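Local coordinates for regulatory protein BlaR1 (Bacillus licheniformis, PDB 1NRF) that probably senses beta-lactam antibiotics at the cell surface through acylation of its extracellular C-terminal sensor domain, the part in this crystal, and signals their presence to the cytoplasm, at residues Phe228-Gln233 with Ser241-Ile246; Ala62-Val67 with Trp214-Val219. All blocks are in the same frame, centred on the assembly; numbering follows the deposited sequence.

Contacts 1 and 2, with centres 10 Å apart, lie on the two faces of one central sheet of the sensor domain. Strands 225-234 and 211-220 are antiparallel neighbours in that sheet. They are joined by probable hydrogen bonds from Phe228 N to Gly217 O at 2.9 Å and from Val230 N to Phe215 O at 3.0 Å. Contact 1 places helix 239-253 on one face, and Phe215 also turns there, against Ala244. Contact 2 uses the opposite face, where Trp214 and Ile216 meet the segment carrying Ser63, by similarity the acylated serine. The side chains of Ala243 and Ser63 are about 11 Å apart, consistent with contact 1 lying behind the sheet from the reactive serine.

Contact 1: Phe228-Gln233 with Ser241-Ile246; sequences FAVHIQ and SSAAEI
Ile232 reaches Ala243 because its CG1 branch sits between the backbone N and the carbonyl carbon (chi1 65°) and then runs out extended, with chi2 at 172°, so that CD1 projects from the sheet to the helix backbone. This is the C-terminal helix of the penicillin-binding-protein/beta-lactamase fold, helix 239-253, lying across the strand that precedes it in the chain. The short segment axes approach to 8.1 Å with their directions 132° apart, and the CB of Ala243 points at the strand and lies against CG1 and CD1 of Ile232. The CD1 methyl of Ile232 touches Ala243 CB at 3.6 Å and also grazes Ser242 CB at 3.9 Å. Its CG2 branch takes a different partner, meeting Ile246 CD1 at 3.7 Å as the two isoleucine side chains cross obliquely. One turn of helix thus presents Ala243 and Ile246 to the two branches of a single strand residue. Val230 extends the apolar surface along the strand, its CG1 methyl lying 4.1 Å from Ala243 CB. Between Val230 and Ile232 in the strand, His231 points to the other side of the sheet, where its ring stacks with Phe59 and meets Trp214 edge-to-face. The hydroxyl of Ser242 is bonded to Lys236 NZ, while its CB joins the apolar layer. At the backbone, Val230 CG1 rests 3.8 Å from Ala243 O, and Ile232 CD1 lies 3.5 Å from Ala243 N.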
ATOM      1  N   PHE A 228      -3.066   5.177   7.723  1.00 27.50           N
ATOM      2  CA  PHE A 228      -1.656   5.521   7.879  1.00 26.58           C
ATOM      3  C   PHE A 228      -0.771   5.111   6.699  1.00 26.95           C
ATOM      4  O   PHE A 228      -1.091   4.209   5.927  1.00 27.94           O
ATOM      5  CB  PHE A 228      -1.104   4.864   9.148  1.00 26.04           C
ATOM      6  CG  PHE A 228      -1.181   3.372   9.119  1.00 24.84           C
ATOM      7  CD1 PHE A 228      -2.322   2.714   9.548  1.00 23.62           C
ATOM      8  CD2 PHE A 228      -0.135   2.619   8.583  1.00 28.46           C
ATOM      9  CE1 PHE A 228      -2.430   1.320   9.442  1.00 22.74           C
ATOM     10  CE2 PHE A 228      -0.231   1.230   8.471  1.00 25.89           C
ATOM     11  CZ  PHE A 228      -1.386   0.581   8.903  1.00 24.80           C
ATOM     12  N   ALA A 229       0.365   5.782   6.588  1.00 26.06           N
ATOM     13  CA  ALA A 229       1.316   5.503   5.538  1.00 25.82           C
ATOM     14  C   ALA A 229       2.691   5.930   6.025  1.00 26.37           C
ATOM     15  O   ALA A 229       2.872   7.038   6.536  1.00 26.44           O
ATOM     16  CB  ALA A 229       0.938   6.259   4.258  1.00 27.25           C
ATOM     17  N   VAL A 230       3.648   5.027   5.884  1.00 24.73           N
ATOM     18  CA  VAL A 230       5.018   5.281   6.275  1.00 25.96           C
ATOM     19  C   VAL A 230       5.902   5.016   5.067  1.00 27.79           C
ATOM     20  O   VAL A 230       5.733   4.000   4.388  1.00 27.65           O
ATOM     21  CB  VAL A 230       5.472   4.333   7.413  1.00 25.97           C
ATOM     22  CG1 VAL A 230       6.982   4.345   7.534  1.00 29.20           C
ATOM     23  CG2 VAL A 230       4.852   4.758   8.730  1.00 29.45           C
ATOM     24  N   HIS A 231       6.818   5.937   4.775  1.00 27.05           N
ATOM     25  CA  HIS A 231       7.747   5.719   3.681  1.00 27.40           C
ATOM     26  C   HIS A 231       9.140   5.945   4.220  1.00 27.29           C
ATOM     27  O   HIS A 231       9.391   6.953   4.880  1.00 27.73           O
ATOM     28  CB  HIS A 231       7.487   6.653   2.503  1.00 27.32           C
ATOM     29  CG  HIS A 231       8.472   6.480   1.385  1.00 26.50           C
ATOM     30  ND1 HIS A 231       9.713   7.085   1.384  1.00 25.40           N
ATOM     31  CD2 HIS A 231       8.433   5.701   0.280  1.00 25.07           C
ATOM     32  CE1 HIS A 231      10.395   6.680   0.330  1.00 23.15           C
ATOM     33  NE2 HIS A 231       9.641   5.839  -0.356  1.00 27.28           N
ATOM     34  N   ILE A 232      10.043   5.010   3.934  1.00 27.73           N
ATOM     35  CA  ILE A 232      11.415   5.097   4.424  1.00 28.35           C
ATOM     36  C   ILE A 232      12.507   4.946   3.366  1.00 32.28           C
ATOM     37  O   ILE A 232      12.264   4.537   2.225  1.00 32.89           O
ATOM     38  CB  ILE A 232      11.685   4.024   5.498  1.00 28.05           C
ATOM     39  CG1 ILE A 232      11.597   2.630   4.868  1.00 27.26           C
ATOM     40  CG2 ILE A 232      10.688   4.154   6.640  1.00 23.16           C
ATOM     41  CD1 ILE A 232      12.037   1.502   5.795  1.00 28.51           C
ATOM     42  N   GLN A 233      13.726   5.274   3.774  1.00 35.62           N
ATOM     43  CA  GLN A 233      14.900   5.180   2.914  1.00 39.05           C
ATOM     44  C   GLN A 233      16.079   4.936   3.844  1.00 39.87           C
ATOM     45  O   GLN A 233      16.313   5.717   4.772  1.00 39.50           O
ATOM     46  CB  GLN A 233      15.123   6.491   2.145  1.00 41.46           C
ATOM     47  CG  GLN A 233      13.871   7.080   1.524  1.00 46.65           C
ATOM     48  CD  GLN A 233      14.134   8.392   0.803  1.00 50.07           C
ATOM     49  OE1 GLN A 233      13.200   9.099   0.419  1.00 52.62           O
ATOM     50  NE2 GLN A 233      15.407   8.723   0.615  1.00 51.02           N
ATOM     51  N   SER A 241       9.688  -4.394   5.361  1.00 28.92           N
ATOM     52  CA  SER A 241       9.498  -4.931   6.698  1.00 28.40           C
ATOM     53  C   SER A 241       9.845  -3.885   7.742  1.00 26.80           C
ATOM     54  O   SER A 241       9.121  -3.694   8.713  1.00 26.19           O
ATOM     55  CB  SER A 241      10.379  -6.170   6.909  1.00 30.89           C
ATOM     56  OG  SER A 241      10.033  -7.208   6.007  1.00 35.43           O
ATOM     57  N   SER A 242      10.959  -3.199   7.528  1.00 26.33           N
ATOM     58  CA  SER A 242      11.397  -2.175   8.457  1.00 25.81           C
ATOM     59  C   SER A 242      10.401  -1.031   8.550  1.00 25.31           C
ATOM     60  O   SER A 242      10.187  -0.482   9.633  1.00 26.90           O
ATOM     61  CB  SER A 242      12.771  -1.655   8.048  1.00 26.53           C
ATOM     62  OG  SER A 242      13.731  -2.693   8.145  1.00 29.37           O
ATOM     63  N   ALA A 243       9.799  -0.669   7.423  1.00 22.85           N
ATOM     64  CA  ALA A 243       8.814   0.408   7.411  1.00 25.13           C
ATOM     65  C   ALA A 243       7.552  -0.038   8.156  1.00 25.55           C
ATOM     66  O   ALA A 243       6.894   0.764   8.812  1.00 25.61           O
ATOM     67  CB  ALA A 243       8.470   0.804   5.976  1.00 22.30           C
ATOM     68  N   ALA A 244       7.217  -1.320   8.053  1.00 26.96           N
ATOM     69  CA  ALA A 244       6.043  -1.834   8.742  1.00 28.04           C
ATOM     70  C   ALA A 244       6.321  -1.775  10.238  1.00 29.17           C
ATOM     71  O   ALA A 244       5.500  -1.282  11.018  1.00 27.24           O
ATOM     72  CB  ALA A 244       5.761  -3.261   8.312  1.00 27.21           C
ATOM     73  N   GLU A 245       7.492  -2.274  10.627  1.00 29.91           N
ATOM     74  CA  GLU A 245       7.896  -2.263  12.025  1.00 32.75           C
ATOM     75  C   GLU A 245       7.870  -0.848  12.589  1.00 31.51           C
ATOM     76  O   GLU A 245       7.394  -0.635  13.700  1.00 33.68           O
ATOM     77  CB  GLU A 245       9.291  -2.875  12.194  1.00 35.55           C
ATOM     78  CG  GLU A 245       9.319  -4.392  12.041  1.00 44.19           C
ATOM     79  CD  GLU A 245      10.220  -5.077  13.072  1.00 51.07           C
ATOM     80  OE1 GLU A 245      10.030  -4.827  14.289  1.00 53.63           O
ATOM     81  OE2 GLU A 245      11.108  -5.870  12.674  1.00 53.19           O
ATOM     82  N   ILE A 246       8.376   0.117  11.829  1.00 29.63           N
ATOM     83  CA  ILE A 246       8.383   1.508  12.266  1.00 28.58           C
ATOM     84  C   ILE A 246       6.948   2.008  12.473  1.00 28.96           C
ATOM     85  O   ILE A 246       6.597   2.502  13.547  1.00 28.62           O
ATOM     86  CB  ILE A 246       9.078   2.407  11.232  1.00 28.44           C
ATOM     87  CG1 ILE A 246      10.566   2.066  11.170  1.00 29.34           C
ATOM     88  CG2 ILE A 246       8.866   3.870  11.584  1.00 29.41           C
ATOM     89  CD1 ILE A 246      11.336   2.784  10.062  1.00 30.62           C
TER

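Contact 2: Ala62-Val67 with Trp214-Val219; sequences ASTYKV and WFIGYV
A buried contact of a few side chains, close to the centre of the chain, joins residues 62-67, around the start of helix 66-76, to the face of strand 211-220. Thr64 is the residue that enters it, facing Trp214 and Ile216, which project from the same side of the strand. Thr64 and Trp214 cross at about a right angle. The threonine hydroxyl OG1 lies over one face of the indole, and the CG2 methyl faces the CB end of that side chain, although its modelled approach there is too close to be trusted. Polar partners steady both groups: Thr64 OG1 is hydrogen-bonded to Pro61 O and to Gln161 OE1, and Trp214 NE1 to Ala60 O. In the serine penicillin-recognising fold, the nucleophile stands at the start of a central helix in an SxxK motif, and Ser63 and Lys66 fit that pattern. By similarity Ser63 forms the acyl-ester. Its OG accepts a 2.7 Å hydrogen bond from Lys66 NZ, and the lysine is not carboxylated in this structure. Thr64, next to Ser63, turns to the sheet instead, and the backbone bond from Tyr65 N to Ala62 O, 3.0 Å long, closes the turn around the two. Ile216 supplies the second apolar partner: with CG1 between its backbone N and carbonyl carbon (chi1 71°) and the chain extended beyond, CD1 reaches Thr64 CB at 3.7 Å and Thr64 O at 4.1 Å.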
ATOM      1  N   ALA A  62       5.528   0.828  -5.602  1.00 27.27           N
ATOM      2  CA  ALA A  62       5.990  -0.552  -5.444  1.00 26.18           C
ATOM      3  C   ALA A  62       4.822  -1.477  -5.063  1.00 25.45           C
ATOM      4  O   ALA A  62       3.680  -1.231  -5.458  1.00 25.18           O
ATOM      5  CB  ALA A  62       7.098  -0.618  -4.395  1.00 23.44           C
ATOM      6  N   SER A  63       5.089  -2.532  -4.303  1.00 25.19           N
ATOM      7  CA  SER A  63       4.007  -3.439  -3.919  1.00 25.97           C
ATOM      8  C   SER A  63       2.791  -2.809  -3.221  1.00 27.08           C
ATOM      9  O   SER A  63       1.781  -3.483  -3.062  1.00 26.43           O
ATOM     10  CB  SER A  63       4.530  -4.570  -3.039  1.00 26.26           C
ATOM     11  OG  SER A  63       5.066  -5.611  -3.818  1.00 24.42           O
ATOM     12  N   THR A  64       2.867  -1.545  -2.795  1.00 26.81           N
ATOM     13  CA  THR A  64       1.696  -0.936  -2.143  1.00 26.81           C
ATOM     14  C   THR A  64       0.567  -0.788  -3.150  1.00 26.67           C
ATOM     15  O   THR A  64      -0.608  -0.765  -2.788  1.00 25.45           O
ATOM     16  CB  THR A  64       1.980   0.495  -1.537  1.00 26.87           C
ATOM     17  OG1 THR A  64       2.265   1.439  -2.581  1.00 22.11           O
ATOM     18  CG2 THR A  64       3.126   0.437  -0.555  1.00 23.79           C
ATOM     19  N   TYR A  65       0.938  -0.710  -4.422  1.00 25.94           N
ATOM     20  CA  TYR A  65      -0.033  -0.523  -5.485  1.00 27.63           C
ATOM     21  C   TYR A  65      -0.883  -1.768  -5.809  1.00 28.60           C
ATOM     22  O   TYR A  65      -1.945  -1.662  -6.438  1.00 28.55           O
ATOM     23  CB  TYR A  65       0.701  -0.032  -6.744  1.00 28.16           C
ATOM     24  CG  TYR A  65      -0.228   0.225  -7.889  1.00 27.45           C
ATOM     25  CD1 TYR A  65      -1.061   1.338  -7.886  1.00 26.66           C
ATOM     26  CD2 TYR A  65      -0.355  -0.700  -8.923  1.00 25.91           C
ATOM     27  CE1 TYR A  65      -2.010   1.523  -8.872  1.00 27.97           C
ATOM     28  CE2 TYR A  65      -1.299  -0.530  -9.921  1.00 28.97           C
ATOM     29  CZ  TYR A  65      -2.130   0.584  -9.887  1.00 29.38           C
ATOM     30  OH  TYR A  65      -3.089   0.756 -10.850  1.00 28.01           O
ATOM     31  N   LYS A  66      -0.416  -2.941  -5.384  1.00 28.43           N
ATOM     32  CA  LYS A  66      -1.127  -4.196  -5.630  1.00 29.65           C
ATOM     33  C   LYS A  66      -2.591  -4.173  -5.155  1.00 31.32           C
ATOM     34  O   LYS A  66      -3.444  -4.883  -5.693  1.00 32.12           O
ATOM     35  CB  LYS A  66      -0.389  -5.352  -4.952  1.00 30.42           C
ATOM     36  CG  LYS A  66       0.872  -5.833  -5.662  1.00 28.74           C
ATOM     37  CD  LYS A  66       1.527  -6.919  -4.817  1.00 28.91           C
ATOM     38  CE  LYS A  66       2.672  -7.609  -5.528  1.00 27.63           C
ATOM     39  NZ  LYS A  66       3.767  -6.687  -5.868  1.00 24.79           N
ATOM     40  N   VAL A  67      -2.874  -3.357  -4.146  1.00 31.63           N
ATOM     41  CA  VAL A  67      -4.229  -3.224  -3.618  1.00 31.47           C
ATOM     42  C   VAL A  67      -5.161  -2.715  -4.719  1.00 30.50           C
ATOM     43  O   VAL A  67      -6.260  -3.239  -4.912  1.00 28.37           O
ATOM     44  CB  VAL A  67      -4.266  -2.227  -2.419  1.00 32.65           C
ATOM     45  CG1 VAL A  67      -5.697  -1.979  -1.980  1.00 34.26           C
ATOM     46  CG2 VAL A  67      -3.444  -2.780  -1.251  1.00 33.65           C
ATOM     47  N   TRP A 214       7.821   0.894   2.006  1.00 28.20           N
ATOM     48  CA  TRP A 214       6.469   1.402   2.206  1.00 26.86           C
ATOM     49  C   TRP A 214       5.643   0.485   3.095  1.00 26.31           C
ATOM     50  O   TRP A 214       5.784  -0.735   3.067  1.00 26.74           O
ATOM     51  CB  TRP A 214       5.681   1.462   0.896  1.00 25.35           C
ATOM     52  CG  TRP A 214       5.828   2.630  -0.018  1.00 23.44           C
ATOM     53  CD1 TRP A 214       6.399   2.613  -1.258  1.00 21.56           C
ATOM     54  CD2 TRP A 214       5.188   3.911   0.110  1.00 23.20           C
ATOM     55  NE1 TRP A 214       6.138   3.786  -1.918  1.00 24.24           N
ATOM     56  CE2 TRP A 214       5.397   4.605  -1.108  1.00 23.30           C
ATOM     57  CE3 TRP A 214       4.451   4.537   1.130  1.00 22.23           C
ATOM     58  CZ2 TRP A 214       4.893   5.898  -1.339  1.00 22.11           C
ATOM     59  CZ3 TRP A 214       3.952   5.824   0.904  1.00 21.54           C
ATOM     60  CH2 TRP A 214       4.175   6.488  -0.324  1.00 22.24           C
ATOM     61  N   PHE A 215       4.763   1.091   3.875  1.00 26.29           N
ATOM     62  CA  PHE A 215       3.821   0.345   4.681  1.00 25.01           C
ATOM     63  C   PHE A 215       2.629   1.260   4.895  1.00 25.00           C
ATOM     64  O   PHE A 215       2.692   2.230   5.657  1.00 24.03           O
ATOM     65  CB  PHE A 215       4.388  -0.124   6.019  1.00 23.63           C
ATOM     66  CG  PHE A 215       3.453  -1.042   6.746  1.00 23.65           C
ATOM     67  CD1 PHE A 215       2.990  -2.195   6.125  1.00 24.17           C
ATOM     68  CD2 PHE A 215       2.943  -0.702   7.994  1.00 25.17           C
ATOM     69  CE1 PHE A 215       2.020  -2.995   6.729  1.00 27.64           C
ATOM     70  CE2 PHE A 215       1.974  -1.491   8.613  1.00 26.57           C
ATOM     71  CZ  PHE A 215       1.505  -2.643   7.978  1.00 27.79           C
ATOM     72  N   ILE A 216       1.555   0.952   4.179  1.00 22.92           N
ATOM     73  CA  ILE A 216       0.331   1.725   4.237  1.00 24.57           C
ATOM     74  C   ILE A 216      -0.792   0.814   4.688  1.00 25.38           C
ATOM     75  O   ILE A 216      -0.659  -0.402   4.649  1.00 25.69           O
ATOM     76  CB  ILE A 216      -0.025   2.316   2.842  1.00 25.03           C
ATOM     77  CG1 ILE A 216      -0.481   1.201   1.884  1.00 23.29           C
ATOM     78  CG2 ILE A 216       1.188   3.026   2.267  1.00 22.77           C
ATOM     79  CD1 ILE A 216      -0.884   1.704   0.504  1.00 20.33           C
ATOM     80  N   GLY A 217      -1.897   1.409   5.114  1.00 25.97           N
ATOM     81  CA  GLY A 217      -3.024   0.621   5.562  1.00 27.29           C
ATOM     82  C   GLY A 217      -3.875   1.391   6.548  1.00 29.06           C
ATOM     83  O   GLY A 217      -3.827   2.617   6.610  1.00 28.56           O
ATOM     84  N   TYR A 218      -4.668   0.673   7.327  1.00 29.51           N
ATOM     85  CA  TYR A 218      -5.519   1.330   8.297  1.00 30.11           C
ATOM     86  C   TYR A 218      -5.848   0.435   9.490  1.00 30.82           C
ATOM     87  O   TYR A 218      -5.612  -0.775   9.480  1.00 28.28           O
ATOM     88  CB  TYR A 218      -6.798   1.819   7.601  1.00 27.95           C
ATOM     89  CG  TYR A 218      -7.395   0.798   6.674  1.00 28.45           C
ATOM     90  CD1 TYR A 218      -8.260  -0.186   7.152  1.00 28.94           C
ATOM     91  CD2 TYR A 218      -7.038   0.763   5.323  1.00 26.81           C
ATOM     92  CE1 TYR A 218      -8.752  -1.183   6.310  1.00 28.90           C
ATOM     93  CE2 TYR A 218      -7.520  -0.230   4.478  1.00 26.74           C
ATOM     94  CZ  TYR A 218      -8.375  -1.199   4.976  1.00 26.42           C
ATOM     95  OH  TYR A 218      -8.836  -2.195   4.154  1.00 28.25           O
ATOM     96  N   VAL A 219      -6.353   1.062  10.540  1.00 32.45           N
ATOM     97  CA  VAL A 219      -6.742   0.341  11.740  1.00 33.90           C
ATOM     98  C   VAL A 219      -8.223   0.606  11.957  1.00 33.97           C
ATOM     99  O   VAL A 219      -8.671   1.764  11.971  1.00 33.06           O
ATOM    100  CB  VAL A 219      -5.957   0.823  12.981  1.00 33.49           C
ATOM    101  CG1 VAL A 219      -6.506   0.149  14.232  1.00 35.86           C
ATOM    102  CG2 VAL A 219      -4.474   0.502  12.820  1.00 36.52           C
TER